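Local structure of LEOA (Escherichia coli, 4AUR) at residues 350-353 / 354-358. The protein is a bacterial dynamin-like GTPase of enterotoxigenic E. coli, and probably couples GTP binding and hydrolysis to work on membranes. Sequence-based numbering, arbitrary orientation.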
loop_
_atom_site.group_PDB
_atom_site.type_symbol
_atom_site.label_atom_id
_atom_site.label_comp_id
_atom_site.label_asym_id
_atom_site.label_seq_id
_atom_site.Cartn_x
_atom_site.Cartn_y
_atom_site.Cartn_z
ATOM N N ASP A 350 -54.346 -48.380 38.289
ATOM C CA ASP A 350 -53.206 -47.516 38.102
ATOM C C ASP A 350 -53.350 -46.492 37.008
ATOM O O ASP A 350 -52.514 -45.602 36.906
ATOM C CB ASP A 350 -51.995 -48.350 37.744
ATOM C CG ASP A 350 -51.593 -49.281 38.841
ATOM O OD1 ASP A 350 -51.187 -48.795 39.923
ATOM O OD2 ASP A 350 -51.681 -50.497 38.604
ATOM N N ILE A 351 -54.399 -46.621 36.212
ATOM C CA ILE A 351 -54.521 -45.941 34.927
ATOM C C ILE A 351 -54.772 -44.466 35.082
ATOM O O ILE A 351 -54.112 -43.663 34.445
ATOM C CB ILE A 351 -55.689 -46.525 34.096
ATOM C CG1 ILE A 351 -55.433 -47.980 33.731
ATOM C CG2 ILE A 351 -55.873 -45.776 32.808
ATOM C CD1 ILE A 351 -54.266 -48.185 32.782
ATOM N N ARG A 352 -55.742 -44.114 35.907
ATOM C CA ARG A 352 -56.112 -42.737 36.099
ATOM C C ARG A 352 -54.944 -42.004 36.702
ATOM O O ARG A 352 -54.529 -40.984 36.184
ATOM C CB ARG A 352 -57.381 -42.628 36.950
ATOM C CG ARG A 352 -57.731 -41.242 37.468
ATOM C CD ARG A 352 -57.836 -40.167 36.392
ATOM N NE ARG A 352 -58.183 -38.906 37.046
ATOM C CZ ARG A 352 -59.421 -38.476 37.308
ATOM N NH1 ARG A 352 -60.490 -39.174 36.943
ATOM N NH2 ARG A 352 -59.587 -37.318 37.930
ATOM N N PRO A 353 -54.364 -42.526 37.784
ATOM C CA PRO A 353 -53.185 -41.788 38.255
ATOM C C PRO A 353 -52.199 -41.519 37.141
ATOM O O PRO A 353 -51.598 -40.460 37.116
ATOM C CB PRO A 353 -52.563 -42.725 39.281
ATOM C CG PRO A 353 -53.672 -43.579 39.748
ATOM C CD PRO A 353 -54.700 -43.658 38.655
ATOM N N PHE A 354 -52.038 -42.470 36.229
ATOM C CA PHE A 354 -51.073 -42.353 35.160
ATOM C C PHE A 354 -51.429 -41.245 34.199
ATOM O O PHE A 354 -50.598 -40.425 33.907
ATOM C CB PHE A 354 -50.929 -43.654 34.397
ATOM C CG PHE A 354 -50.044 -43.543 33.180
ATOM C CD1 PHE A 354 -48.671 -43.477 33.316
ATOM C CD2 PHE A 354 -50.591 -43.503 31.903
ATOM C CE1 PHE A 354 -47.856 -43.387 32.210
ATOM C CE2 PHE A 354 -49.776 -43.391 30.791
ATOM C CZ PHE A 354 -48.401 -43.334 30.946
HETATM N N MSE A 355 -52.667 -41.217 33.724
HETATM C CA MSE A 355 -53.127 -40.181 32.823
HETATM C C MSE A 355 -53.008 -38.809 33.452
HETATM O O MSE A 355 -52.641 -37.836 32.786
HETATM C CB MSE A 355 -54.587 -40.438 32.482
HETATM C CG MSE A 355 -54.812 -41.743 31.741
HETATM SE SE MSE A 355 -56.735 -42.223 31.520
HETATM C CE MSE A 355 -57.567 -40.448 31.651
ATOM N N ASP A 356 -53.344 -38.700 34.734
ATOM C CA ASP A 356 -53.323 -37.397 35.416
ATOM C C ASP A 356 -51.915 -36.823 35.538
ATOM O O ASP A 356 -51.688 -35.602 35.419
ATOM C CB ASP A 356 -53.865 -37.517 36.840
ATOM C CG ASP A 356 -55.314 -37.122 36.975
ATOM O OD1 ASP A 356 -55.851 -36.337 36.173
ATOM O OD2 ASP A 356 -55.918 -37.607 37.954
ATOM N N ASP A 357 -50.983 -37.715 35.830
ATOM C CA ASP A 357 -49.700 -37.305 36.347
ATOM C C ASP A 357 -48.661 -37.298 35.266
ATOM O O ASP A 357 -47.689 -36.571 35.382
ATOM C CB ASP A 357 -49.298 -38.215 37.519
ATOM C CG ASP A 357 -50.173 -37.976 38.780
ATOM O OD1 ASP A 357 -50.680 -36.847 38.954
ATOM O OD2 ASP A 357 -50.359 -38.912 39.584
ATOM N N GLU A 358 -48.892 -38.050 34.192
ATOM C CA GLU A 358 -47.939 -38.138 33.117
ATOM C C GLU A 358 -48.362 -37.582 31.767
ATOM O O GLU A 358 -47.511 -37.081 31.035
ATOM C CB GLU A 358 -47.535 -39.569 32.981
ATOM C CG GLU A 358 -46.784 -40.076 34.206
ATOM C CD GLU A 358 -45.374 -39.533 34.271
ATOM O OE1 GLU A 358 -45.101 -38.543 33.585
ATOM O OE2 GLU A 358 -44.528 -40.100 34.982
#
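Asp350 O accepts a hydrogen bond from Phe354 N at 3.2 Å, the first of the i to i+4 backbone bonds that tie residues 350-353 to 354-358 in the opening turns of the short helix 351-359. The helix follows the long helix 275-343, far from the centre of this elongated molecule and within the dynamin-like helical domain. The carboxylate of Asp350 turns back along the chain, its OD2 bonding to Asp347 N. Phe354 CB packs beside the carbonyls of Asp350 and Ile351, while the ring heads off the helix, CG anti to the backbone N (chi1 174°), to meet Leu346, Gln342 of helix 275-343, and Leu503 and Ile507 of helix 489-518.

At Ile351, the carbonyl O takes Met355 N at 2.9 Å, and Ile351 CG2 touches SE of Met355, a selenomethionine, at 3.9 Å. The Met355 side chain crosses that of Ile351 at a slant, with Met355 CG 3.4 Å from Ile351 O, and also packs on Tyr361 and Ala470.

Arg352 is held at both backbone and side chain. Its O receives Asp356 N at 3.0 Å, and its guanidinium forms an i to i+4 salt bridge with Asp356. The bend at chi2 (55°) brings Arg352 NE round to Asp356 OD2, 2.8 Å away; the oxygen lies in the guanidinium plane, yet NE approaches from above the carboxylate, the two planes 82° apart. NH1 bonds to the carbonyl oxygens of Ala470 and Pro472, so the buried group joins its own helix to a neighbouring loop.

Asp357 N gives Pro353 O a weak hydrogen bond (3.1 Å). The helix has a wider pi-type turn at 355-358, and Asp357 CB sits 3.2 Å from Pro353 O.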